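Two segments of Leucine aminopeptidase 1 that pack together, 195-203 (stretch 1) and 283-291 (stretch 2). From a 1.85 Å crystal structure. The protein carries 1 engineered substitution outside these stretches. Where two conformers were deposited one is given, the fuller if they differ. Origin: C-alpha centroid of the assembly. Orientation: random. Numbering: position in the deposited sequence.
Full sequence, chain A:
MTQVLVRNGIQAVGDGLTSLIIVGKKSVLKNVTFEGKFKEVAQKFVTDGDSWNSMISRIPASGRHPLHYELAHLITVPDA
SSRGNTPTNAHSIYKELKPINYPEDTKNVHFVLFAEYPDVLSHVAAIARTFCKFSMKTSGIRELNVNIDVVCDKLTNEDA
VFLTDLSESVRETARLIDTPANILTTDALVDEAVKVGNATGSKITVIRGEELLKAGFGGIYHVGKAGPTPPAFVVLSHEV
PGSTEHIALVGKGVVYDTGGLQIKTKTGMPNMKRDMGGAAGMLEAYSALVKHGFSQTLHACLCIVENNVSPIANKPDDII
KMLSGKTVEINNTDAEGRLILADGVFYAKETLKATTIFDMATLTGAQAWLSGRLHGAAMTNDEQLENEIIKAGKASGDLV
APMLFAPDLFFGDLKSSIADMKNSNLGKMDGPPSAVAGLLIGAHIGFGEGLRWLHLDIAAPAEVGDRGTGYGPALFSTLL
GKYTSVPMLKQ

Stretch 1 (195-203) KVGNATGSK
Stretch 2 283-291: LEAYSALVK

Stretch 1 carries the end of a helix that begins earlier in the chain and runs to A199, followed by a turn; stretch 2 continues a helix that begins earlier in the chain. The two helices run nearly parallel, with 10° between their N-to-C directions and 10.4 Å between their axes at closest approach. The register is set by V196 CA and S287 CA, 6.6 Å apart, and by T200 CA and V290 CA, 6.5 Å apart. A step of four residues in stretch 1 is matched by three in stretch 2, and one side of each helix meets the other, burying 344 Å² in all.

V196 points toward stretch 2 with chi1 t (169°), its phi/psi of -65/-42 being regular helix. Its CB lies 3.7 Å from CD1 of L283, an apolar contact that L283 makes with a t,p side chain (176°, 61°): the CA-to-CB bond leaves sideways, but the end comes nearer. CG1 of V196 sits 3.8 Å from S287 CB and 4.4 Å from Y286 CD2, at the edge of the ring. E284 starts out away from stretch 1, yet its m,m conformation brings OE2 back to 4.2 Å from V196 CG2, a distance of simple packing.

One turn later, T200 (phi/psi -92/2) adopts chi1 p (55°). This rotamer lets OG1 donate a hydrogen bond to V196 O at 2.8 Å, the same carbonyl that accepts T200 N at 2.9 Å. OG1 thus bonds to its own helix while still lying at the edge of the Y286 ring; CG2 lies 4.3 Å from S287 CA, while T200 CB packs 3.7 Å from CG1 of V290 (chi1 t, 172°).

The helix closes with a Schellman motif. G201, at phi/psi 60/32, takes a positive phi that favours glycine; its N bonds to N198 O at 3.1 Å, and S202 N reaches back to G197 O at 2.9 Å. S202 then extends (-73/155), and its m rotamer (-64°) directs OG toward Y286.

Y286 has chi1 t (176°) and chi2 90°, which carry its ring along the flank of stretch 1 from V196 to S202. T200 OG1 approaches the ring edge, 3.7 Å from CE2, and the phenol ends in a short hydrogen bond, 2.7 Å between Y286 OH and S202 OG. S202 OG also lies 2.6 Å from T200 OG1, so the turn's two hydroxyls and the phenol form a compact polar cluster beside the apolar contacts of V196. T200 OG1 gives its proton to V196 O; which of S202 OG and Y286 OH donates to the other is open.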

ATOM      1  N   LYS A 195     -34.658 -25.655 -14.421  1.00 19.24           N
ATOM      2  CA  LYS A 195     -35.881 -25.864 -13.634  1.00 14.41           C
ATOM      3  C   LYS A 195     -36.945 -24.809 -13.923  1.00 19.99           C
ATOM      4  O   LYS A 195     -38.104 -25.139 -14.127  1.00 17.75           O
ATOM      5  CB  LYS A 195     -35.559 -25.869 -12.137  1.00 19.15           C
ATOM      6  CG  LYS A 195     -34.958 -27.165 -11.673  1.00 31.30           C
ATOM      7  CD  LYS A 195     -34.724 -27.149 -10.146  1.00 36.78           C
ATOM      8  CE  LYS A 195     -36.032 -27.405  -9.407  1.00 48.37           C
ATOM      9  NZ  LYS A 195     -35.868 -27.350  -7.924  1.00 51.50           N
ATOM     10  N   VAL A 196     -36.543 -23.539 -13.938  1.00 18.18           N
ATOM     11  CA  VAL A 196     -37.453 -22.448 -14.291  1.00 18.04           C
ATOM     12  C   VAL A 196     -37.900 -22.587 -15.765  1.00 18.25           C
ATOM     13  O   VAL A 196     -39.083 -22.399 -16.083  1.00 15.64           O
ATOM     14  CB  VAL A 196     -36.792 -21.048 -14.047  1.00 15.03           C
ATOM     15  CG1 VAL A 196     -37.650 -19.919 -14.663  1.00 15.43           C
ATOM     16  CG2 VAL A 196     -36.537 -20.822 -12.547  1.00 17.36           C
ATOM     17  N   GLY A 197     -36.957 -22.935 -16.642  1.00 15.78           N
ATOM     18  CA  GLY A 197     -37.267 -23.236 -18.053  1.00 17.37           C
ATOM     19  C   GLY A 197     -38.393 -24.266 -18.184  1.00 19.84           C
ATOM     20  O   GLY A 197     -39.325 -24.082 -18.981  1.00 18.38           O
ATOM     21  N   ASN A 198     -38.299 -25.342 -17.408  1.00 16.56           N
ATOM     22  CA  ASN A 198     -39.310 -26.400 -17.456  0.60 20.26           C
ATOM     23  C   ASN A 198     -40.651 -25.901 -16.905  1.00 19.52           C
ATOM     24  O   ASN A 198     -41.696 -26.110 -17.537  1.00 20.19           O
ATOM     25  CB  ASN A 198     -38.831 -27.666 -16.723  0.60 17.27           C
ATOM     26  CG  ASN A 198     -38.081 -28.638 -17.642  0.60 21.02           C
ATOM     27  OD1 ASN A 198     -38.694 -29.461 -18.320  0.60 28.67           O
ATOM     28  ND2 ASN A 198     -36.756 -28.562 -17.644  0.60 14.63           N
ATOM     29  N   ALA A 199     -40.614 -25.237 -15.750  1.00 16.92           N
ATOM     30  CA  ALA A 199     -41.835 -24.736 -15.080  1.00 17.95           C
ATOM     31  C   ALA A 199     -42.599 -23.751 -15.947  1.00 20.91           C
ATOM     32  O   ALA A 199     -43.835 -23.706 -15.923  1.00 20.25           O
ATOM     33  CB  ALA A 199     -41.496 -24.090 -13.728  1.00 16.01           C
ATOM     34  N   THR A 200     -41.867 -22.970 -16.741  1.00 17.95           N
ATOM     35  CA  THR A 200     -42.479 -21.954 -17.599  1.00 18.64           C
ATOM     36  C   THR A 200     -42.827 -22.440 -19.024  1.00 22.10           C
ATOM     37  O   THR A 200     -43.260 -21.639 -19.847  1.00 22.14           O
ATOM     38  CB  THR A 200     -41.545 -20.711 -17.762  1.00 17.85           C
ATOM     39  OG1 THR A 200     -40.257 -21.146 -18.238  1.00 17.68           O
ATOM     40  CG2 THR A 200     -41.421 -19.951 -16.426  1.00 19.13           C
ATOM     41  N   GLY A 201     -42.590 -23.715 -19.319  1.00 17.60           N
ATOM     42  CA  GLY A 201     -42.794 -24.253 -20.649  1.00 15.18           C
ATOM     43  C   GLY A 201     -41.960 -23.583 -21.731  1.00 20.18           C
ATOM     44  O   GLY A 201     -42.392 -23.488 -22.890  1.00 19.58           O
ATOM     45  N   SER A 202     -40.760 -23.132 -21.354  1.00 16.45           N
ATOM     46  CA  SER A 202     -39.855 -22.422 -22.262  1.00 19.11           C
ATOM     47  C   SER A 202     -39.233 -23.368 -23.266  1.00 17.01           C
ATOM     48  O   SER A 202     -39.053 -24.572 -23.000  1.00 19.29           O
ATOM     49  CB  SER A 202     -38.707 -21.780 -21.448  1.00 16.18           C
ATOM     50  OG  SER A 202     -39.221 -20.799 -20.582  1.00 21.14           O
ATOM     51  N   LYS A 203     -38.840 -22.812 -24.407  1.00 15.40           N
ATOM     52  CA  LYS A 203     -37.848 -23.476 -25.240  1.00 17.40           C
ATOM     53  C   LYS A 203     -36.488 -23.245 -24.577  1.00 20.09           C
ATOM     54  O   LYS A 203     -36.119 -22.098 -24.332  1.00 18.87           O
ATOM     55  CB  LYS A 203     -37.864 -22.886 -26.636  1.00 18.37           C
ATOM     56  CG  LYS A 203     -36.791 -23.473 -27.542  1.00 20.83           C
ATOM     57  CD  LYS A 203     -36.867 -22.849 -28.931  1.00 28.25           C
ATOM     58  CE  LYS A 203     -35.747 -23.386 -29.809  1.00 33.45           C
ATOM     59  NZ  LYS A 203     -35.631 -22.599 -31.071  1.00 42.05           N
ATOM     60  N   LEU A 283     -33.306 -14.254 -14.395  1.00 15.96           N
ATOM     61  CA  LEU A 283     -34.015 -15.546 -14.356  1.00 15.74           C
ATOM     62  C   LEU A 283     -35.328 -15.443 -13.586  1.00 15.46           C
ATOM     63  O   LEU A 283     -36.385 -15.934 -14.042  1.00 15.07           O
ATOM     64  CB  LEU A 283     -33.119 -16.595 -13.675  1.00 13.92           C
ATOM     65  CG  LEU A 283     -33.759 -17.975 -13.462  1.00 14.25           C
ATOM     66  CD1 LEU A 283     -34.129 -18.556 -14.833  1.00 14.01           C
ATOM     67  CD2 LEU A 283     -32.872 -18.908 -12.632  1.00 13.62           C
ATOM     68  N   GLU A 284     -35.277 -14.826 -12.404  1.00 16.12           N
ATOM     69  CA  GLU A 284     -36.467 -14.750 -11.560  1.00 19.09           C
ATOM     70  C   GLU A 284     -37.467 -13.701 -11.999  1.00 18.18           C
ATOM     71  O   GLU A 284     -38.670 -13.865 -11.783  1.00 16.92           O
ATOM     72  CB  GLU A 284     -36.093 -14.598 -10.076  1.00 15.38           C
ATOM     73  CG  GLU A 284     -35.196 -15.757  -9.569  1.00 14.52           C
ATOM     74  CD  GLU A 284     -35.903 -17.121  -9.576  1.00 20.55           C
ATOM     75  OE1 GLU A 284     -37.147 -17.149  -9.471  1.00 15.66           O
ATOM     76  OE2 GLU A 284     -35.194 -18.157  -9.643  1.00 19.24           O
ATOM     77  N   ALA A 285     -36.985 -12.640 -12.652  1.00 16.04           N
ATOM     78  CA  ALA A 285     -37.891 -11.722 -13.377  1.00 16.37           C
ATOM     79  C   ALA A 285     -38.643 -12.426 -14.499  1.00 14.06           C
ATOM     80  O   ALA A 285     -39.843 -12.235 -14.647  1.00 16.72           O
ATOM     81  CB  ALA A 285     -37.129 -10.506 -13.959  1.00 15.00           C
ATOM     82  N   TYR A 286     -37.919 -13.195 -15.310  1.00 13.94           N
ATOM     83  CA  TYR A 286     -38.509 -13.948 -16.409  1.00 16.29           C
ATOM     84  C   TYR A 286     -39.592 -14.866 -15.845  1.00 17.86           C
ATOM     85  O   TYR A 286     -40.698 -14.926 -16.378  1.00 16.22           O
ATOM     86  CB  TYR A 286     -37.410 -14.764 -17.095  1.00 16.20           C
ATOM     87  CG  TYR A 286     -37.862 -15.685 -18.216  1.00 16.25           C
ATOM     88  CD1 TYR A 286     -37.916 -15.224 -19.532  1.00 15.56           C
ATOM     89  CD2 TYR A 286     -38.217 -17.027 -17.958  1.00 16.78           C
ATOM     90  CE1 TYR A 286     -38.299 -16.041 -20.565  1.00 17.71           C
ATOM     91  CE2 TYR A 286     -38.602 -17.877 -19.006  1.00 16.58           C
ATOM     92  CZ  TYR A 286     -38.629 -17.374 -20.304  1.00 19.15           C
ATOM     93  OH  TYR A 286     -39.006 -18.173 -21.356  1.00 18.90           O
ATOM     94  N   SER A 287     -39.259 -15.580 -14.775  1.00 17.33           N
ATOM     95  CA  SER A 287     -40.213 -16.477 -14.128  1.00 18.05           C
ATOM     96  C   SER A 287     -41.506 -15.751 -13.707  1.00 19.15           C
ATOM     97  O   SER A 287     -42.612 -16.192 -14.040  1.00 17.27           O
ATOM     98  CB  SER A 287     -39.566 -17.155 -12.928  1.00 15.96           C
ATOM     99  OG  SER A 287     -40.500 -17.969 -12.221  1.00 18.11           O
ATOM    100  N   ALA A 288     -41.369 -14.639 -13.002  1.00 15.13           N
ATOM    101  CA  ALA A 288     -42.566 -13.891 -12.525  1.00 19.57           C
ATOM    102  C   ALA A 288     -43.436 -13.384 -13.702  1.00 20.88           C
ATOM    103  O   ALA A 288     -44.669 -13.463 -13.661  1.00 19.19           O
ATOM    104  CB  ALA A 288     -42.135 -12.723 -11.631  1.00 18.74           C
ATOM    105  N   LEU A 289     -42.795 -12.882 -14.761  1.00 17.79           N
ATOM    106  CA  LEU A 289     -43.526 -12.346 -15.914  1.00 16.53           C
ATOM    107  C   LEU A 289     -44.246 -13.461 -16.673  1.00 16.85           C
ATOM    108  O   LEU A 289     -45.391 -13.296 -17.085  1.00 19.78           O
ATOM    109  CB  LEU A 289     -42.574 -11.616 -16.867  1.00 19.93           C
ATOM    110  CG  LEU A 289     -42.035 -10.275 -16.304  1.00 18.51           C
ATOM    111  CD1 LEU A 289     -40.816  -9.750 -17.126  1.00 18.24           C
ATOM    112  CD2 LEU A 289     -43.129  -9.212 -16.221  1.00 17.18           C
ATOM    113  N   VAL A 290     -43.552 -14.569 -16.903  1.00 17.65           N
ATOM    114  CA  VAL A 290     -44.107 -15.648 -17.742  1.00 19.78           C
ATOM    115  C   VAL A 290     -45.255 -16.361 -17.012  1.00 21.59           C
ATOM    116  O   VAL A 290     -46.166 -16.908 -17.647  1.00 20.17           O
ATOM    117  CB  VAL A 290     -42.991 -16.620 -18.264  1.00 19.90           C
ATOM    118  CG1 VAL A 290     -43.605 -17.859 -18.964  1.00 21.88           C
ATOM    119  CG2 VAL A 290     -42.108 -15.871 -19.282  1.00 18.26           C
ATOM    120  N   LYS A 291     -45.242 -16.308 -15.679  1.00 18.54           N
ATOM    121  CA  LYS A 291     -46.336 -16.880 -14.890  0.60 19.61           C
ATOM    122  C   LYS A 291     -47.636 -16.112 -15.062  1.00 22.66           C
ATOM    123  O   LYS A 291     -48.715 -16.592 -14.675  1.00 20.93           O
ATOM    124  CB  LYS A 291     -45.959 -16.947 -13.409  0.60 20.41           C
ATOM    125  CG  LYS A 291     -44.942 -18.031 -13.085  0.60 17.31           C
ATOM    126  CD  LYS A 291     -44.479 -17.881 -11.642  0.60 22.11           C
ATOM    127  CE  LYS A 291     -43.582 -19.042 -11.234  0.60 23.65           C
ATOM    128  NZ  LYS A 291     -44.369 -20.298 -11.145  0.60 28.14           N
TER